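Long-range contacts in translation initiation inhibitor (Streptococcus pyogenes, PDB 2EWC), which is of unknown function but belongs to the widely conserved YjgF family and has been named a putative inhibitor of translation initiation: residues B[13-18]-B[26-31]; B[65-70]-B[113-118]. One frame throughout, in Å; residues are numbered along the deposited sequence.

Interaction 1. Residues B[13-18]-B[26-31]; sequences RGHTGL and YLNYCV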
ATOM      1  N   ARG B  13      26.400 -23.069  39.963  1.00 40.82           N
ATOM      2  CA  ARG B  13      25.571 -22.988  38.758  1.00 40.14           C
ATOM      3  C   ARG B  13      26.401 -23.201  37.481  1.00 38.70           C
ATOM      4  O   ARG B  13      25.858 -23.551  36.434  1.00 38.47           O
ATOM      5  CB  ARG B  13      24.802 -21.659  38.686  1.00 40.72           C
ATOM      6  CG  ARG B  13      24.150 -21.139  39.998  1.00 44.53           C
ATOM      7  CD  ARG B  13      23.298 -22.166  40.776  1.00 51.24           C
ATOM      8  NE  ARG B  13      22.357 -22.895  39.928  1.00 55.39           N
ATOM      9  CZ  ARG B  13      21.357 -22.332  39.250  1.00 60.65           C
ATOM     10  NH1 ARG B  13      21.164 -21.012  39.301  1.00 62.51           N
ATOM     11  NH2 ARG B  13      20.550 -23.087  38.499  1.00 62.75           N
ATOM     12  N   GLY B  14      27.717 -23.027  37.572  1.00 37.07           N
ATOM     13  CA  GLY B  14      28.576 -23.153  36.393  1.00 34.65           C
ATOM     14  C   GLY B  14      28.422 -21.976  35.440  1.00 33.35           C
ATOM     15  O   GLY B  14      28.269 -22.168  34.238  1.00 32.78           O
ATOM     16  N   HIS B  15      28.446 -20.756  35.976  1.00 32.70           N
ATOM     17  CA  HIS B  15      28.418 -19.546  35.148  1.00 31.90           C
ATOM     18  C   HIS B  15      29.327 -18.456  35.715  1.00 31.84           C
ATOM     19  O   HIS B  15      29.697 -18.492  36.894  1.00 31.79           O
ATOM     20  CB  HIS B  15      26.980 -19.036  34.929  1.00 32.54           C
ATOM     21  CG  HIS B  15      26.298 -18.504  36.162  1.00 33.19           C
ATOM     22  ND1 HIS B  15      25.030 -18.905  36.542  1.00 34.45           N
ATOM     23  CD2 HIS B  15      26.679 -17.566  37.065  1.00 33.76           C
ATOM     24  CE1 HIS B  15      24.672 -18.246  37.635  1.00 33.75           C
ATOM     25  NE2 HIS B  15      25.657 -17.432  37.976  1.00 33.28           N
ATOM     26  N   THR B  16      29.682 -17.487  34.877  1.00 30.51           N
ATOM     27  CA  THR B  16      30.462 -16.342  35.305  1.00 30.32           C
ATOM     28  C   THR B  16      29.581 -15.094  35.244  1.00 30.79           C
ATOM     29  O   THR B  16      28.924 -14.830  34.210  1.00 30.89           O
ATOM     30  CB  THR B  16      31.703 -16.164  34.399  1.00 30.52           C
ATOM     31  OG1 THR B  16      32.567 -17.303  34.553  1.00 30.31           O
ATOM     32  CG2 THR B  16      32.458 -14.901  34.747  1.00 29.55           C
ATOM     33  N   GLY B  17      29.559 -14.332  36.340  1.00 30.04           N
ATOM     34  CA  GLY B  17      28.679 -13.169  36.452  1.00 29.04           C
ATOM     35  C   GLY B  17      29.012 -12.107  35.419  1.00 29.03           C
ATOM     36  O   GLY B  17      28.124 -11.498  34.835  1.00 28.32           O
ATOM     37  N   LEU B  18      30.302 -11.887  35.200  1.00 28.84           N
ATOM     38  CA  LEU B  18      30.756 -10.928  34.213  1.00 29.56           C
ATOM     39  C   LEU B  18      32.062 -11.434  33.592  1.00 29.52           C
ATOM     40  O   LEU B  18      33.047 -11.685  34.313  1.00 29.92           O
ATOM     41  CB  LEU B  18      31.019  -9.563  34.866  1.00 30.24           C
ATOM     42  CG  LEU B  18      31.580  -8.516  33.900  1.00 31.58           C
ATOM     43  CD1 LEU B  18      30.460  -7.962  33.042  1.00 33.36           C
ATOM     44  CD2 LEU B  18      32.301  -7.400  34.617  1.00 35.11           C
ATOM     45  N   TYR B  26      30.612  -9.181  29.216  1.00 30.00           N
ATOM     46  CA  TYR B  26      29.392  -9.975  29.063  1.00 30.58           C
ATOM     47  C   TYR B  26      28.802 -10.311  30.428  1.00 30.58           C
ATOM     48  O   TYR B  26      29.437 -10.971  31.243  1.00 29.95           O
ATOM     49  CB  TYR B  26      29.679 -11.257  28.280  1.00 30.13           C
ATOM     50  CG  TYR B  26      30.089 -10.944  26.880  1.00 30.08           C
ATOM     51  CD1 TYR B  26      29.153 -10.981  25.848  1.00 30.16           C
ATOM     52  CD2 TYR B  26      31.400 -10.548  26.585  1.00 28.67           C
ATOM     53  CE1 TYR B  26      29.505 -10.640  24.566  1.00 31.30           C
ATOM     54  CE2 TYR B  26      31.754 -10.216  25.299  1.00 29.66           C
ATOM     55  CZ  TYR B  26      30.804 -10.273  24.295  1.00 29.50           C
ATOM     56  OH  TYR B  26      31.132  -9.930  23.008  1.00 30.43           O
ATOM     57  N   LEU B  27      27.583  -9.848  30.656  1.00 31.21           N
ATOM     58  CA  LEU B  27      26.871 -10.093  31.911  1.00 31.78           C
ATOM     59  C   LEU B  27      26.005 -11.342  31.832  1.00 31.24           C
ATOM     60  O   LEU B  27      25.193 -11.496  30.909  1.00 31.61           O
ATOM     61  CB  LEU B  27      26.009  -8.882  32.270  1.00 32.50           C
ATOM     62  CG  LEU B  27      26.773  -7.610  32.687  1.00 35.33           C
ATOM     63  CD1 LEU B  27      26.268  -6.356  31.941  1.00 37.29           C
ATOM     64  CD2 LEU B  27      26.643  -7.437  34.159  1.00 36.34           C
ATOM     65  N   ASN B  28      26.215 -12.247  32.780  1.00 30.45           N
ATOM     66  CA  ASN B  28      25.308 -13.356  33.019  1.00 30.12           C
ATOM     67  C   ASN B  28      23.906 -12.766  33.345  1.00 30.34           C
ATOM     68  O   ASN B  28      23.784 -11.555  33.601  1.00 29.14           O
ATOM     69  CB  ASN B  28      25.862 -14.185  34.175  1.00 29.92           C
ATOM     70  CG  ASN B  28      25.169 -15.515  34.341  1.00 29.70           C
ATOM     71  OD1 ASN B  28      25.460 -16.470  33.634  1.00 30.21           O
ATOM     72  ND2 ASN B  28      24.260 -15.593  35.301  1.00 28.26           N
ATOM     73  N   TYR B  29      22.845 -13.580  33.284  1.00 31.02           N
ATOM     74  CA  TYR B  29      21.506 -13.073  33.627  1.00 31.45           C
ATOM     75  C   TYR B  29      21.560 -12.450  35.028  1.00 31.73           C
ATOM     76  O   TYR B  29      22.219 -12.977  35.933  1.00 31.36           O
ATOM     77  CB  TYR B  29      20.421 -14.171  33.546  1.00 31.92           C
ATOM     78  CG  TYR B  29      20.594 -15.287  34.555  1.00 32.66           C
ATOM     79  CD1 TYR B  29      20.078 -15.170  35.849  1.00 31.30           C
ATOM     80  CD2 TYR B  29      21.283 -16.463  34.215  1.00 31.77           C
ATOM     81  CE1 TYR B  29      20.240 -16.205  36.789  1.00 33.20           C
ATOM     82  CE2 TYR B  29      21.451 -17.490  35.128  1.00 32.71           C
ATOM     83  CZ  TYR B  29      20.923 -17.359  36.418  1.00 34.71           C
ATOM     84  OH  TYR B  29      21.091 -18.371  37.344  1.00 36.60           O
ATOM     85  N   CYS B  30      20.894 -11.312  35.179  1.00 32.03           N
ATOM     86  CA  CYS B  30      20.831 -10.582  36.428  1.00 32.32           C
ATOM     87  C   CYS B  30      19.431 -10.631  36.996  1.00 32.35           C
ATOM     88  O   CYS B  30      18.457 -10.400  36.299  1.00 31.64           O
ATOM     89  CB  CYS B  30      21.214  -9.123  36.223  1.00 32.22           C
ATOM     90  SG  CYS B  30      22.875  -8.876  35.620  1.00 34.66           S
ATOM     91  N   VAL B  31      19.373 -10.864  38.296  1.00 33.18           N
ATOM     92  CA  VAL B  31      18.162 -11.147  39.010  1.00 34.29           C
ATOM     93  C   VAL B  31      18.298 -10.498  40.391  1.00 34.21           C
ATOM     94  O   VAL B  31      19.396 -10.468  40.938  1.00 34.82           O
ATOM     95  CB  VAL B  31      18.002 -12.698  39.079  1.00 34.81           C
ATOM     96  CG1 VAL B  31      18.231 -13.256  40.492  1.00 35.24           C
ATOM     97  CG2 VAL B  31      16.692 -13.095  38.550  1.00 34.70           C
TER

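Interaction 2. Residues B[65-70]-B[113-118]; sequences QMDCLF and QVDGVA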
ATOM      1  N   GLN B  65      24.029  -3.218  25.044  1.00 26.70           N
ATOM      2  CA  GLN B  65      22.953  -4.122  24.603  1.00 28.01           C
ATOM      3  C   GLN B  65      22.412  -4.889  25.796  1.00 28.06           C
ATOM      4  O   GLN B  65      23.171  -5.259  26.678  1.00 28.04           O
ATOM      5  CB  GLN B  65      23.435  -5.092  23.494  1.00 27.37           C
ATOM      6  CG  GLN B  65      22.300  -5.748  22.703  1.00 29.24           C
ATOM      7  CD  GLN B  65      21.740  -6.985  23.402  1.00 32.85           C
ATOM      8  OE1 GLN B  65      22.433  -7.606  24.204  1.00 34.55           O
ATOM      9  NE2 GLN B  65      20.480  -7.346  23.098  1.00 33.40           N
HETATM   10  N   MSE B  66      21.102  -5.116  25.816  1.00 29.31           N
HETATM   11  CA  MSE B  66      20.433  -5.731  26.964  1.00 29.84           C
HETATM   12  C   MSE B  66      19.357  -6.652  26.439  1.00 30.85           C
HETATM   13  O   MSE B  66      18.591  -6.256  25.578  1.00 31.24           O
HETATM   14  CB  MSE B  66      19.766  -4.641  27.795  1.00 30.45           C
HETATM   15  CG  MSE B  66      20.082  -4.662  29.278  1.00 33.13           C
HETATM   16 SE   MSE B  66      19.632  -3.148  30.187  1.00 26.88          SE
HETATM   17  CE  MSE B  66      18.109  -2.693  29.414  1.00 29.68           C
ATOM     18  N   ASP B  67      19.309  -7.885  26.940  1.00 31.19           N
ATOM     19  CA  ASP B  67      18.195  -8.789  26.655  1.00 32.67           C
ATOM     20  C   ASP B  67      17.338  -8.838  27.920  1.00 31.87           C
ATOM     21  O   ASP B  67      17.873  -9.081  28.996  1.00 31.73           O
ATOM     22  CB  ASP B  67      18.706 -10.191  26.304  1.00 32.71           C
ATOM     23  CG  ASP B  67      19.175 -10.299  24.870  1.00 37.52           C
ATOM     24  OD1 ASP B  67      18.986  -9.335  24.104  1.00 41.48           O
ATOM     25  OD2 ASP B  67      19.730 -11.355  24.483  1.00 44.29           O
ATOM     26  N   CYS B  68      16.040  -8.574  27.795  1.00 31.15           N
ATOM     27  CA  CYS B  68      15.157  -8.546  28.973  1.00 31.11           C
ATOM     28  C   CYS B  68      14.198  -9.715  28.935  1.00 29.79           C
ATOM     29  O   CYS B  68      13.485  -9.906  27.945  1.00 29.67           O
ATOM     30  CB  CYS B  68      14.391  -7.229  29.035  1.00 31.91           C
ATOM     31  SG  CYS B  68      15.448  -5.777  28.680  1.00 38.97           S
ATOM     32  N   LEU B  69      14.198 -10.524  29.991  1.00 28.18           N
ATOM     33  CA  LEU B  69      13.369 -11.735  30.005  1.00 27.16           C
ATOM     34  C   LEU B  69      12.196 -11.546  30.971  1.00 25.99           C
ATOM     35  O   LEU B  69      12.406 -11.294  32.151  1.00 25.16           O
ATOM     36  CB  LEU B  69      14.190 -12.973  30.414  1.00 26.04           C
ATOM     37  CG  LEU B  69      15.426 -13.414  29.601  1.00 29.12           C
ATOM     38  CD1 LEU B  69      16.011 -14.743  30.135  1.00 28.62           C
ATOM     39  CD2 LEU B  69      15.125 -13.558  28.134  1.00 27.10           C
ATOM     40  N   PHE B  70      10.970 -11.715  30.481  1.00 24.82           N
ATOM     41  CA  PHE B  70       9.784 -11.472  31.297  1.00 25.16           C
ATOM     42  C   PHE B  70       8.952 -12.743  31.362  1.00 25.73           C
ATOM     43  O   PHE B  70       8.761 -13.421  30.340  1.00 25.51           O
ATOM     44  CB  PHE B  70       8.865 -10.429  30.656  1.00 24.24           C
ATOM     45  CG  PHE B  70       9.422  -9.023  30.590  1.00 25.13           C
ATOM     46  CD1 PHE B  70       9.025  -8.062  31.533  1.00 24.11           C
ATOM     47  CD2 PHE B  70      10.250  -8.639  29.544  1.00 24.13           C
ATOM     48  CE1 PHE B  70       9.504  -6.770  31.481  1.00 26.43           C
ATOM     49  CE2 PHE B  70      10.733  -7.326  29.468  1.00 26.35           C
ATOM     50  CZ  PHE B  70      10.371  -6.390  30.445  1.00 26.59           C
ATOM     51  N   GLN B 113      14.342 -11.237  34.478  1.00 25.69           N
ATOM     52  CA  GLN B 113      15.800 -11.343  34.465  1.00 27.14           C
ATOM     53  C   GLN B 113      16.289 -10.413  33.383  1.00 27.16           C
ATOM     54  O   GLN B 113      15.533 -10.092  32.467  1.00 26.53           O
ATOM     55  CB  GLN B 113      16.275 -12.751  34.135  1.00 26.28           C
ATOM     56  CG  GLN B 113      15.920 -13.823  35.157  1.00 28.64           C
ATOM     57  CD  GLN B 113      16.535 -15.176  34.797  1.00 30.43           C
ATOM     58  OE1 GLN B 113      16.955 -15.392  33.663  1.00 32.89           O
ATOM     59  NE2 GLN B 113      16.565 -16.103  35.763  1.00 35.19           N
ATOM     60  N   VAL B 114      17.540  -9.965  33.494  1.00 27.32           N
ATOM     61  CA  VAL B 114      18.142  -9.185  32.431  1.00 28.52           C
ATOM     62  C   VAL B 114      19.599  -9.616  32.228  1.00 29.52           C
ATOM     63  O   VAL B 114      20.246 -10.068  33.153  1.00 28.94           O
ATOM     64  CB  VAL B 114      17.972  -7.659  32.673  1.00 29.22           C
ATOM     65  CG1 VAL B 114      18.790  -7.156  33.913  1.00 27.45           C
ATOM     66  CG2 VAL B 114      18.295  -6.887  31.420  1.00 30.19           C
ATOM     67  N   ASP B 115      20.084  -9.550  30.994  1.00 30.38           N
ATOM     68  CA  ASP B 115      21.502  -9.715  30.749  1.00 31.36           C
ATOM     69  C   ASP B 115      21.955  -8.611  29.806  1.00 31.55           C
ATOM     70  O   ASP B 115      21.161  -7.744  29.438  1.00 32.46           O
ATOM     71  CB  ASP B 115      21.815 -11.133  30.240  1.00 31.69           C
ATOM     72  CG  ASP B 115      21.586 -11.307  28.739  1.00 35.45           C
ATOM     73  OD1 ASP B 115      22.138 -12.285  28.166  1.00 39.19           O
ATOM     74  OD2 ASP B 115      20.877 -10.484  28.113  1.00 38.81           O
ATOM     75  N   GLY B 116      23.221  -8.610  29.412  1.00 31.99           N
ATOM     76  CA  GLY B 116      23.687  -7.590  28.484  1.00 30.71           C
ATOM     77  C   GLY B 116      25.152  -7.669  28.141  1.00 30.61           C
ATOM     78  O   GLY B 116      25.888  -8.527  28.655  1.00 30.19           O
ATOM     79  N   VAL B 117      25.553  -6.757  27.255  1.00 29.68           N
ATOM     80  CA  VAL B 117      26.929  -6.532  26.883  1.00 29.40           C
ATOM     81  C   VAL B 117      27.277  -5.079  27.288  1.00 29.24           C
ATOM     82  O   VAL B 117      26.481  -4.177  27.078  1.00 29.02           O
ATOM     83  CB  VAL B 117      27.130  -6.728  25.339  1.00 29.54           C
ATOM     84  CG1 VAL B 117      28.596  -6.656  24.973  1.00 28.06           C
ATOM     85  CG2 VAL B 117      26.522  -8.072  24.851  1.00 28.47           C
ATOM     86  N   ALA B 118      28.448  -4.870  27.873  1.00 29.44           N
ATOM     87  CA  ALA B 118      28.980  -3.519  28.117  1.00 30.10           C
ATOM     88  C   ALA B 118      30.304  -3.287  27.355  1.00 30.86           C
ATOM     89  O   ALA B 118      30.929  -4.240  26.883  1.00 30.87           O
ATOM     90  CB  ALA B 118      29.162  -3.279  29.613  1.00 28.95           C
TER
HETATM   91  O   HOH W   1      22.348  -9.702  25.669  1.00 55.54           O

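Interaction 1. Residues B[13-18]-B[26-31]
Asn28, Leu18 and His15 bury the most surface where 13-18 meets 26-31. With CG anti to its backbone N (chi1 -168°), Asn28 lays its amide against one face of the His15 imidazole: ND2 lies 3.4 Å from the ring plane, over its centre, and the amide and ring planes are 31° apart. The same ND2 also sits over one face of the Tyr29 ring, offset toward the rim, and gives a weak hydrogen bond to Tyr29 O. OD1 approaches the base of the imidazole, 3.3 Å from His15 CB, while its hydrogen bond comes from Arg94 N of the second subunit. His15 ND1 is buried without a polar partner. One backbone bond joins the segments, Asn28 N to Gly17 O at 2.9 Å, with the donor 44° out of the carbonyl plane. Beyond it, Leu18 and Leu27 form an antiparallel non-hydrogen-bonded pair; Leu18 CD1 reaches 3.7 Å from Leu27 CG, the two side chains alongside and pointing the same way. A classic beta bulge, Gly17 and Leu18 facing Tyr7, marks the corner here. The contact thus belongs to the hairpin of strands 15-21 and 24-30, with strand 5-10 beyond 15-21, strand 112-119 beside 24-30, and helix 38-54 against Leu27.

Interaction 2. Residues B[65-70]-B[113-118]
Strands 65-70 and 113-118 run antiparallel, their axes 4.5 Å apart at closest and their directions 168° apart. Three hydrogen-bonded pairs satisfy their facing amides and carbonyls. Leu69 and Gln113 exchange two bonds, Leu69 N to Gln113 O being 2.8 Å. Asp115 N reaches Asp67 O in the carbonyl plane, whereas Asp67 N lies 54° out of the plane of Asp115 O. Val117 N meets Gln65 O at 2.9 Å, but the return bond from Gln65 N is weak. Asp67, Asp115 and Gln65 share one face. Gln65 bends at chi2 (-84°), so that NE2 reaches Asp67 OD1 at 2.7 Å, from above the carboxylate plane. A water lies within hydrogen-bonding distance of Gln65 OE1 and Asp115 OD2. The two carboxylates lie side by side, Asp67 OD2 3.9 Å from Asp115 OD2, whose position is less certain; any repulsion is probably offset by lysines, Asp67 OD1 pairing with Lys95, and Asp67 OD2 and Asp115 OD1 with Lys95 of the second subunit. On the other face, Val114 CG2 touches CG of Met66, modelled as selenomethionine, at 3.6 Å. Gly116, lacking a side chain, faces Met66, CA to CA 4.0 Å, and its CA comes 3.0 Å from Gln65 O. In the mixed sheet both are interior strands, 63-70 beside 93-98 and 112-119 beside 24-30, with helices 38-54 and 76-87 covering the Met66 and Cys68 face.

Interaction 1 is complete before interaction 2 begins along the chain, and their centres lie about 11 Å apart in one six-stranded mixed sheet. The join is between strands 24-30 and 112-119: Leu27 N stands 2.9 Å from Gly116 O, a probable hydrogen bond, and Val31 CG2 packs on Gln113 CG. The local hairpin of interaction 1 is thereby continued by the pairing of interaction 2, whose partners are separated by 42 residues that include helix 76-87 and strand 93-98. Helix 38-54 touches side chains of both contacts. Each also meets the second subunit, so this sheet contributes to the assembly as well as to the fold of the single chain.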